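Local coordinates for protein aspartokinase (Arabidopsis thaliana, PDB 2CDQ) that catalyses the ATP-dependent phosphorylation of L-aspartate to 4-phospho-L-aspartate, the first step of the aspartate-family pathway to lysine, threonine, methionine and isoleucine, at residues A[28-33]-A[60-65]; A[166-171]-A[211-216]; A[247-252]-A[304-309]. One frame throughout, in Å; residues are numbered along the deposited sequence.

Contact 1 of 3, residues A[28-33]-A[60-65]. With LYS (lysine), chain D.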
loop_
_atom_site.group_PDB
_atom_site.type_symbol
_atom_site.label_atom_id
_atom_site.label_comp_id
_atom_site.label_asym_id
_atom_site.label_seq_id
_atom_site.Cartn_x
_atom_site.Cartn_y
_atom_site.Cartn_z
ATOM N N THR A 28 -2.154 -32.908 29.849
ATOM C CA THR A 28 -1.874 -33.377 28.478
ATOM C C THR A 28 -2.144 -32.353 27.377
ATOM O O THR A 28 -1.486 -32.378 26.332
ATOM C CB THR A 28 -2.626 -34.691 28.134
ATOM O OG1 THR A 28 -3.991 -34.597 28.565
ATOM C CG2 THR A 28 -1.958 -35.885 28.803
ATOM N N CYS A 29 -3.107 -31.463 27.614
ATOM C CA CYS A 29 -3.509 -30.451 26.631
ATOM C C CYS A 29 -4.383 -29.358 27.246
ATOM O O CYS A 29 -4.908 -29.507 28.353
ATOM C CB CYS A 29 -4.265 -31.100 25.470
ATOM S SG CYS A 29 -5.753 -31.956 26.011
ATOM N N VAL A 30 -4.533 -28.266 26.502
ATOM C CA VAL A 30 -5.422 -27.167 26.872
ATOM C C VAL A 30 -6.580 -27.058 25.872
ATOM O O VAL A 30 -6.373 -27.099 24.657
ATOM C CB VAL A 30 -4.654 -25.821 27.020
ATOM C CG1 VAL A 30 -3.628 -25.644 25.909
ATOM C CG2 VAL A 30 -5.612 -24.650 27.061
ATOM N N MET A 31 -7.798 -26.952 26.398
ATOM C CA MET A 31 -8.994 -26.805 25.571
ATOM C C MET A 31 -9.629 -25.446 25.817
ATOM O O MET A 31 -9.922 -25.079 26.958
ATOM C CB MET A 31 -9.990 -27.927 25.854
ATOM C CG MET A 31 -9.408 -29.315 25.637
ATOM S SD MET A 31 -10.448 -30.620 26.299
ATOM C CE MET A 31 -11.321 -31.131 24.834
ATOM N N LYS A 32 -9.811 -24.695 24.736
ATOM C CA LYS A 32 -10.374 -23.358 24.813
ATOM C C LYS A 32 -11.786 -23.372 24.263
ATOM O O LYS A 32 -12.045 -23.953 23.205
ATOM C CB LYS A 32 -9.510 -22.366 24.032
ATOM C CG LYS A 32 -10.039 -20.942 24.018
ATOM C CD LYS A 32 -10.976 -20.700 22.848
ATOM C CE LYS A 32 -11.585 -19.320 22.917
ATOM N NZ LYS A 32 -11.907 -18.839 21.550
ATOM N N PHE A 33 -12.688 -22.716 24.989
ATOM C CA PHE A 33 -14.090 -22.614 24.596
ATOM C C PHE A 33 -14.560 -21.163 24.558
ATOM O O PHE A 33 -14.328 -20.394 25.499
ATOM C CB PHE A 33 -14.966 -23.452 25.534
ATOM C CG PHE A 33 -14.720 -24.927 25.426
ATOM C CD1 PHE A 33 -15.421 -25.696 24.500
ATOM C CD2 PHE A 33 -13.778 -25.547 26.236
ATOM C CE1 PHE A 33 -15.193 -27.065 24.383
ATOM C CE2 PHE A 33 -13.535 -26.918 26.128
ATOM C CZ PHE A 33 -14.245 -27.679 25.197
ATOM N N VAL A 60 -6.559 -28.726 30.530
ATOM C CA VAL A 60 -6.736 -27.413 31.150
ATOM C C VAL A 60 -7.810 -26.688 30.344
ATOM O O VAL A 60 -7.721 -26.610 29.121
ATOM C CB VAL A 60 -5.423 -26.583 31.172
ATOM C CG1 VAL A 60 -5.704 -25.108 31.467
ATOM C CG2 VAL A 60 -4.456 -27.137 32.206
ATOM N N ILE A 61 -8.829 -26.176 31.023
ATOM C CA ILE A 61 -9.945 -25.540 30.334
ATOM C C ILE A 61 -9.843 -24.019 30.387
ATOM O O ILE A 61 -9.685 -23.428 31.457
ATOM C CB ILE A 61 -11.306 -26.031 30.882
ATOM C CG1 ILE A 61 -11.347 -27.569 30.951
ATOM C CG2 ILE A 61 -12.472 -25.465 30.058
ATOM C CD1 ILE A 61 -11.251 -28.300 29.591
ATOM N N VAL A 62 -9.912 -23.402 29.212
ATOM C CA VAL A 62 -9.912 -21.952 29.088
ATOM C C VAL A 62 -11.301 -21.519 28.659
ATOM O O VAL A 62 -11.774 -21.904 27.584
ATOM C CB VAL A 62 -8.869 -21.462 28.050
ATOM C CG1 VAL A 62 -8.929 -19.947 27.899
ATOM C CG2 VAL A 62 -7.474 -21.875 28.461
ATOM N N LEU A 63 -11.955 -20.722 29.499
ATOM C CA LEU A 63 -13.306 -20.253 29.200
ATOM C C LEU A 63 -13.388 -18.765 28.916
ATOM O O LEU A 63 -12.770 -17.950 29.603
ATOM C CB LEU A 63 -14.280 -20.593 30.331
ATOM C CG LEU A 63 -14.630 -22.047 30.624
ATOM C CD1 LEU A 63 -15.717 -22.067 31.667
ATOM C CD2 LEU A 63 -15.079 -22.778 29.371
ATOM N N SER A 64 -14.174 -18.432 27.897
ATOM C CA SER A 64 -14.624 -17.066 27.671
ATOM C C SER A 64 -15.785 -16.747 28.619
ATOM O O SER A 64 -16.172 -17.591 29.426
ATOM C CB SER A 64 -15.072 -16.907 26.222
ATOM O OG SER A 64 -13.974 -17.062 25.341
ATOM N N ALA A 65 -16.333 -15.538 28.527
ATOM C CA ALA A 65 -17.530 -15.178 29.282
ATOM C C ALA A 65 -18.746 -15.838 28.639
ATOM O O ALA A 65 -18.689 -16.226 27.474
ATOM C CB ALA A 65 -17.696 -13.681 29.311
HETATM N N LYS D . -14.743 -13.446 26.634
HETATM C CA LYS D . -15.268 -12.831 25.380
HETATM C C LYS D . -16.105 -13.829 24.557
HETATM O O LYS D . -17.079 -14.387 25.068
HETATM C CB LYS D . -14.121 -12.226 24.560
HETATM C CG LYS D . -12.887 -13.122 24.435
HETATM C CD LYS D . -11.916 -12.585 23.399
HETATM C CE LYS D . -12.453 -12.748 21.983
HETATM N NZ LYS D . -11.501 -12.200 20.978
HETATM O OXT LYS D . -15.858 -14.116 23.381
#
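V30 and V62 touch on one face of two parallel strands, where V30 CG2 lies 3.6 Å from V62 CG2. The other branch of V62, CG1, stands anti to its own backbone N (chi1 178°) and turns to the K32 side chain, 4.2 Å from K32 CG. On the opposite face M31 and I61 run side by side, with I61 CD1 4.0 Å from M31 CB, and I61 CG2 approaches F33 CD2 obliquely. L63 CD2 packs against F33 CB at 3.9 Å. Beta-branched valine and isoleucine suit such places: they favour an extended backbone and bring no polar atom into a buried interior.

The backbone holds these side chains in register. Hydrogen bonds run from V60 N to C29 O, M31 N to V60 O, V62 N to M31 O and F33 N to V62 O. Past the strand end, S64 N adds one more to F33 O, at 3.1 Å. S64 OG bonds to the hydroxyl of S233; S64 CB lies 3.4 Å from the carboxylate O of a bound lysine, and A65 N is 3.2 Å from that ligand's N. E148 hydrogen-bonds the same lysine.

Further out, helix 232-244 covers the face of V30, K32 and V62, and its D234 forms a salt bridge with K32 NZ. L63 on the other face meets helix 137-161. At and just beyond the C-terminal ends of these strands lie K32 and S64, which probably bind ATP, as in related kinases. With helix 41-53 the strands form a beta-alpha-beta crossover of the amino acid kinase fold.

Contact 2 of 3, residues A[166-171]-A[211-216]; sequences ARQYDA and IVTGFL
Y169 packs on V212 in a parallel strand pair, 166-169 with 211-213, that belongs to the central sheet of the amino acid kinase fold. The tyrosine can be followed outward. Its CB is 4.1 Å from V212 CG2. CG stands anti to the carbonyl carbon, beside the backbone N (chi1 -74°). From the ring, CD1 approaches I211 N obliquely at 4.2 Å. One ring face takes R167 CG, 3.6 Å above the plane and displaced toward the rim. At the tip, OH accepts a hydrogen bond of 3.2 Å from R167 NE, in the plane of the guanidinium, and also bonds to D202 of helix 191-205. Tyrosine thus serves twice: its ring packs against the strands while its hydroxyl reaches R167 and D202. R167 NH2 forms its own salt bridge with D206.

Three backbone hydrogen bonds tie the strands: I211 N to R167 O, Y169 N to I211 O, and T213 N to Y169 O. Over the other face, I211 packs on I61 and L63 of the neighbouring strand. The Q168 chain is bent at chi2 (82°); its NE2 donates to D170 OD1 from above the carboxylate plane, while OE1 bonds to T152. D170 OD2 forms a salt bridge with R153, anchoring the strand end to helix 137-161. Where the strands part, A171, a short apolar side chain, puts CB 4.3 Å from L216 CB. The T213 side chain comes within about 4 Å of that of the substrate-binding E148 (nearest atoms). Its OG1 accepts the A171 N-H at 2.8 Å, with an N-H...O angle of 165°.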
loop_
_atom_site.group_PDB
_atom_site.type_symbol
_atom_site.label_atom_id
_atom_site.label_comp_id
_atom_site.label_asym_id
_atom_site.label_seq_id
_atom_site.Cartn_x
_atom_site.Cartn_y
_atom_site.Cartn_z
ATOM N N ALA A 166 -12.447 -30.193 40.135
ATOM C CA ALA A 166 -12.077 -29.027 39.332
ATOM C C ALA A 166 -11.794 -27.789 40.184
ATOM O O ALA A 166 -12.418 -27.580 41.229
ATOM C CB ALA A 166 -13.165 -28.731 38.312
ATOM N N ARG A 167 -10.846 -26.976 39.718
ATOM C CA ARG A 167 -10.416 -25.767 40.420
ATOM C C ARG A 167 -10.443 -24.589 39.455
ATOM O O ARG A 167 -9.816 -24.633 38.394
ATOM C CB ARG A 167 -9.009 -25.969 41.009
ATOM C CG ARG A 167 -8.337 -24.715 41.581
ATOM C CD ARG A 167 -7.412 -25.027 42.764
ATOM N NE ARG A 167 -6.591 -26.231 42.578
ATOM C CZ ARG A 167 -6.719 -27.357 43.288
ATOM N NH1 ARG A 167 -7.636 -27.455 44.251
ATOM N NH2 ARG A 167 -5.927 -28.394 43.040
ATOM N N GLN A 168 -11.181 -23.544 39.817
ATOM C CA GLN A 168 -11.276 -22.364 38.966
ATOM C C GLN A 168 -10.091 -21.449 39.221
ATOM O O GLN A 168 -9.659 -21.277 40.361
ATOM C CB GLN A 168 -12.609 -21.629 39.166
ATOM C CG GLN A 168 -12.596 -20.451 40.142
ATOM C CD GLN A 168 -12.077 -19.161 39.520
ATOM O OE1 GLN A 168 -12.166 -18.949 38.307
ATOM N NE2 GLN A 168 -11.531 -18.295 40.354
ATOM N N TYR A 169 -9.569 -20.866 38.149
ATOM C CA TYR A 169 -8.426 -19.983 38.245
ATOM C C TYR A 169 -8.714 -18.639 37.605
ATOM O O TYR A 169 -9.127 -18.570 36.445
ATOM C CB TYR A 169 -7.227 -20.612 37.548
ATOM C CG TYR A 169 -6.583 -21.755 38.293
ATOM C CD1 TYR A 169 -6.675 -23.064 37.815
ATOM C CD2 TYR A 169 -5.861 -21.529 39.468
ATOM C CE1 TYR A 169 -6.070 -24.119 38.496
ATOM C CE2 TYR A 169 -5.253 -22.573 40.152
ATOM C CZ TYR A 169 -5.360 -23.862 39.663
ATOM O OH TYR A 169 -4.758 -24.891 40.343
ATOM N N ASP A 170 -8.504 -17.573 38.367
ATOM C CA ASP A 170 -8.428 -16.246 37.789
ATOM C C ASP A 170 -7.025 -16.100 37.207
ATOM O O ASP A 170 -6.030 -16.252 37.922
ATOM C CB ASP A 170 -8.711 -15.173 38.842
ATOM C CG ASP A 170 -10.185 -15.092 39.219
ATOM O OD1 ASP A 170 -11.005 -15.822 38.602
ATOM O OD2 ASP A 170 -10.529 -14.292 40.131
ATOM N N ALA A 171 -6.951 -15.841 35.903
ATOM C CA ALA A 171 -5.675 -15.710 35.197
ATOM C C ALA A 171 -4.750 -14.695 35.857
ATOM O O ALA A 171 -3.542 -14.926 35.959
ATOM C CB ALA A 171 -5.908 -15.339 33.745
ATOM N N ILE A 211 -9.771 -24.596 35.472
ATOM C CA ILE A 211 -10.704 -23.810 34.676
ATOM C C ILE A 211 -10.265 -22.352 34.743
ATOM O O ILE A 211 -10.526 -21.669 35.733
ATOM C CB ILE A 211 -12.167 -23.959 35.185
ATOM C CG1 ILE A 211 -12.518 -25.430 35.472
ATOM C CG2 ILE A 211 -13.161 -23.330 34.204
ATOM C CD1 ILE A 211 -12.491 -26.371 34.264
ATOM N N VAL A 212 -9.594 -21.889 33.687
ATOM C CA VAL A 212 -8.954 -20.567 33.678
ATOM C C VAL A 212 -9.722 -19.516 32.857
ATOM O O VAL A 212 -10.189 -19.794 31.745
ATOM C CB VAL A 212 -7.491 -20.643 33.158
ATOM C CG1 VAL A 212 -6.699 -19.417 33.600
ATOM C CG2 VAL A 212 -6.801 -21.910 33.654
ATOM N N THR A 213 -9.840 -18.313 33.427
ATOM C CA THR A 213 -10.390 -17.142 32.742
ATOM C C THR A 213 -9.510 -16.801 31.541
ATOM O O THR A 213 -8.284 -16.900 31.622
ATOM C CB THR A 213 -10.418 -15.919 33.665
ATOM O OG1 THR A 213 -9.084 -15.613 34.074
ATOM C CG2 THR A 213 -11.278 -16.179 34.894
ATOM N N GLY A 214 -10.128 -16.371 30.447
ATOM C CA GLY A 214 -9.436 -16.340 29.171
ATOM C C GLY A 214 -8.882 -15.004 28.726
ATOM O O GLY A 214 -7.838 -14.929 28.075
ATOM N N PHE A 215 -9.570 -13.935 29.068
ATOM C CA PHE A 215 -9.307 -12.665 28.406
ATOM C C PHE A 215 -8.404 -11.777 29.283
ATOM O O PHE A 215 -8.168 -10.613 28.967
ATOM C CB PHE A 215 -10.672 -12.032 28.089
ATOM C CG PHE A 215 -10.634 -10.867 27.150
ATOM C CD1 PHE A 215 -9.562 -10.646 26.302
ATOM C CD2 PHE A 215 -11.720 -9.997 27.098
ATOM C CE1 PHE A 215 -9.561 -9.555 25.439
ATOM C CE2 PHE A 215 -11.731 -8.917 26.240
ATOM C CZ PHE A 215 -10.653 -8.693 25.408
ATOM N N LEU A 216 -7.858 -12.356 30.351
ATOM C CA LEU A 216 -7.369 -11.562 31.481
ATOM C C LEU A 216 -5.896 -11.713 31.863
ATOM O O LEU A 216 -5.279 -12.763 31.654
ATOM C CB LEU A 216 -8.242 -11.817 32.714
ATOM C CG LEU A 216 -9.758 -11.745 32.546
ATOM C CD1 LEU A 216 -10.435 -12.087 33.860
ATOM C CD2 LEU A 216 -10.203 -10.377 32.048
#

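Contact 3 of 3, residues A[247-252]-A[304-309]; sequences KEIQVW and IPVRVK
E248 and R307 form the salt bridge of this strand pair. E248 CG lies between the backbone N and the carbonyl carbon (chi1 73°), and the chain runs extended beyond it to R307. R307 NE donates to the syn lone pair of E248 OE1, 2.8 Å away; that oxygen lies close to the guanidinium plane. NH2 adds a weak second bond to the same atom. The carboxylate and guanidinium planes stand 42° apart. E248 OE2 accepts a hydrogen bond of 2.7 Å from Q250 NE2, so both carboxylate oxygens are gripped. R307 NH1 hydrogen-bonds P317 O.

A CH-pi contact joins W252 to K309. K309 CB sits over one face of the indole, 3.6 Å from the centroid of the six-membered ring, and K309 CD follows at 3.7 Å from W252 CH2. Lysine suits this place because its long methylene chain can cover the ring while NZ goes on to bond P314 O. F33 of the adjacent strand stacks on the same tryptophan.

Strands 248-252 and 306-309 are parallel neighbours in the central sheet of the amino acid kinase fold, and strand 29-33 flanks the first of them. Backbone hydrogen bonds pass from I249 N to P305 O, R307 N to I249 O, V251 N to R307 O and K309 N to V251 O. P305 gives its carbonyl to this ladder, although as a proline it has no N-H to donate.

On the face of I249, V251, V306 and V308 the contacts are apolar. I249 CB meets V306 CG2 at 4.1 Å. From the loop before the second strand, I304 CG2 comes to 4.0 Å from I249 CD1, the side chains crossing at about a right angle. Helix 232-244 touches I249 and V251; L291 touches V251, V306 and V308.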
loop_
_atom_site.group_PDB
_atom_site.type_symbol
_atom_site.label_atom_id
_atom_site.label_comp_id
_atom_site.label_asym_id
_atom_site.label_seq_id
_atom_site.Cartn_x
_atom_site.Cartn_y
_atom_site.Cartn_z
ATOM N N LYS A 247 1.355 -31.175 24.260
ATOM C CA LYS A 247 1.407 -31.772 22.917
ATOM C C LYS A 247 0.696 -30.912 21.872
ATOM O O LYS A 247 1.213 -30.726 20.769
ATOM C CB LYS A 247 0.800 -33.179 22.902
ATOM C CG LYS A 247 1.212 -34.112 24.045
ATOM C CD LYS A 247 0.416 -35.426 23.977
ATOM C CE LYS A 247 -1.106 -35.180 23.967
ATOM N NZ LYS A 247 -1.877 -36.304 23.361
ATOM N N GLU A 248 -0.495 -30.414 22.218
ATOM C CA GLU A 248 -1.263 -29.514 21.340
ATOM C C GLU A 248 -2.184 -28.545 22.090
ATOM O O GLU A 248 -2.555 -28.780 23.242
ATOM C CB GLU A 248 -2.057 -30.296 20.275
ATOM C CG GLU A 248 -3.275 -31.056 20.785
ATOM C CD GLU A 248 -4.141 -31.622 19.661
ATOM O OE1 GLU A 248 -3.664 -31.750 18.514
ATOM O OE2 GLU A 248 -5.313 -31.947 19.934
ATOM N N ILE A 249 -2.535 -27.451 21.415
ATOM C CA ILE A 249 -3.532 -26.500 21.903
ATOM C C ILE A 249 -4.783 -26.638 21.041
ATOM O O ILE A 249 -4.707 -26.559 19.818
ATOM C CB ILE A 249 -3.003 -25.044 21.874
ATOM C CG1 ILE A 249 -1.743 -24.920 22.739
ATOM C CG2 ILE A 249 -4.069 -24.061 22.359
ATOM C CD1 ILE A 249 -0.701 -23.969 22.185
ATOM N N GLN A 250 -5.922 -26.868 21.690
ATOM C CA GLN A 250 -7.186 -27.098 20.997
ATOM C C GLN A 250 -8.105 -25.897 21.116
ATOM O O GLN A 250 -8.311 -25.377 22.208
ATOM C CB GLN A 250 -7.894 -28.324 21.574
ATOM C CG GLN A 250 -7.258 -29.661 21.217
ATOM C CD GLN A 250 -8.025 -30.855 21.775
ATOM O OE1 GLN A 250 -9.118 -30.710 22.343
ATOM N NE2 GLN A 250 -7.452 -32.047 21.614
ATOM N N VAL A 251 -8.654 -25.460 19.990
ATOM C CA VAL A 251 -9.639 -24.378 19.975
ATOM C C VAL A 251 -10.964 -24.949 19.475
ATOM O O VAL A 251 -11.036 -25.506 18.378
ATOM C CB VAL A 251 -9.160 -23.183 19.104
ATOM C CG1 VAL A 251 -10.303 -22.242 18.758
ATOM C CG2 VAL A 251 -8.050 -22.423 19.813
ATOM N N TRP A 252 -12.005 -24.821 20.291
ATOM C CA TRP A 252 -13.301 -25.420 19.971
ATOM C C TRP A 252 -14.293 -24.479 19.268
ATOM O O TRP A 252 -14.417 -23.301 19.616
ATOM C CB TRP A 252 -13.912 -26.055 21.221
ATOM C CG TRP A 252 -13.165 -27.291 21.656
ATOM C CD1 TRP A 252 -12.058 -27.346 22.458
ATOM C CD2 TRP A 252 -13.464 -28.645 21.297
ATOM N NE1 TRP A 252 -11.652 -28.648 22.619
ATOM C CE2 TRP A 252 -12.497 -29.465 21.916
ATOM C CE3 TRP A 252 -14.454 -29.245 20.511
ATOM C CZ2 TRP A 252 -12.494 -30.854 21.773
ATOM C CZ3 TRP A 252 -14.448 -30.626 20.371
ATOM C CH2 TRP A 252 -13.476 -31.414 20.998
ATOM N N ILE A 304 4.221 -25.788 19.104
ATOM C CA ILE A 304 3.095 -26.625 19.509
ATOM C C ILE A 304 1.964 -26.438 18.497
ATOM O O ILE A 304 1.485 -25.313 18.305
ATOM C CB ILE A 304 2.564 -26.211 20.900
ATOM C CG1 ILE A 304 3.708 -26.046 21.899
ATOM C CG2 ILE A 304 1.533 -27.208 21.408
ATOM C CD1 ILE A 304 3.373 -25.129 23.045
ATOM N N PRO A 305 1.534 -27.537 17.844
ATOM C CA PRO A 305 0.429 -27.462 16.880
ATOM C C PRO A 305 -0.869 -26.987 17.529
ATOM O O PRO A 305 -1.143 -27.325 18.684
ATOM C CB PRO A 305 0.282 -28.911 16.392
ATOM C CG PRO A 305 0.951 -29.752 17.435
ATOM C CD PRO A 305 2.062 -28.908 17.973
ATOM N N VAL A 306 -1.639 -26.185 16.796
ATOM C CA VAL A 306 -2.961 -25.742 17.250
ATOM C C VAL A 306 -4.025 -26.510 16.468
ATOM O O VAL A 306 -3.911 -26.673 15.251
ATOM C CB VAL A 306 -3.133 -24.201 17.122
ATOM C CG1 VAL A 306 -4.584 -23.784 17.304
ATOM C CG2 VAL A 306 -2.258 -23.487 18.143
ATOM N N ARG A 307 -5.035 -27.009 17.178
ATOM C CA ARG A 307 -6.124 -27.760 16.552
ATOM C C ARG A 307 -7.475 -27.073 16.734
ATOM O O ARG A 307 -7.828 -26.654 17.842
ATOM C CB ARG A 307 -6.186 -29.189 17.098
ATOM C CG ARG A 307 -7.119 -30.107 16.311
ATOM C CD ARG A 307 -7.140 -31.503 16.899
ATOM N NE ARG A 307 -5.835 -32.151 16.810
ATOM C CZ ARG A 307 -5.434 -32.886 15.779
ATOM N NH1 ARG A 307 -6.238 -33.081 14.736
ATOM N NH2 ARG A 307 -4.224 -33.427 15.790
ATOM N N VAL A 308 -8.226 -26.967 15.642
ATOM C CA VAL A 308 -9.563 -26.396 15.698
ATOM C C VAL A 308 -10.577 -27.523 15.532
ATOM O O VAL A 308 -10.618 -28.186 14.490
ATOM C CB VAL A 308 -9.764 -25.278 14.652
ATOM C CG1 VAL A 308 -11.113 -24.622 14.829
ATOM C CG2 VAL A 308 -8.668 -24.235 14.778
ATOM N N LYS A 309 -11.380 -27.738 16.578
ATOM C CA LYS A 309 -12.290 -28.882 16.661
ATOM C C LYS A 309 -13.767 -28.500 16.706
ATOM O O LYS A 309 -14.132 -27.376 17.077
ATOM C CB LYS A 309 -11.956 -29.748 17.878
ATOM C CG LYS A 309 -10.578 -30.378 17.834
ATOM C CD LYS A 309 -10.444 -31.526 18.813
ATOM C CE LYS A 309 -10.912 -32.836 18.201
ATOM N NZ LYS A 309 -10.584 -33.994 19.080
#

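Overall arrangement
All three contacts lie in the one mixed sheet of the amino acid kinase domain and come in series along the chain. Contact 1 occupies the middle: its strand 59-63 borders strand 209-219 of contact 2, and its strand 29-33 borders strand 248-253 of contact 3. These six strands run in the order 166-169, 209-219, 59-63, 29-33, 248-253, 306-310. The centres of contacts 1 and 2 are about 9 Å apart and those of contacts 1 and 3 about 10 Å, whereas contacts 2 and 3 do not touch, with centres about 18 Å apart. Parallel strands distant in sequence thus form a continuous floor; the likely ATP-binding K32 and S64 lie at the strand ends of contact 1, near the substrate-binding E148 of helix 137-161.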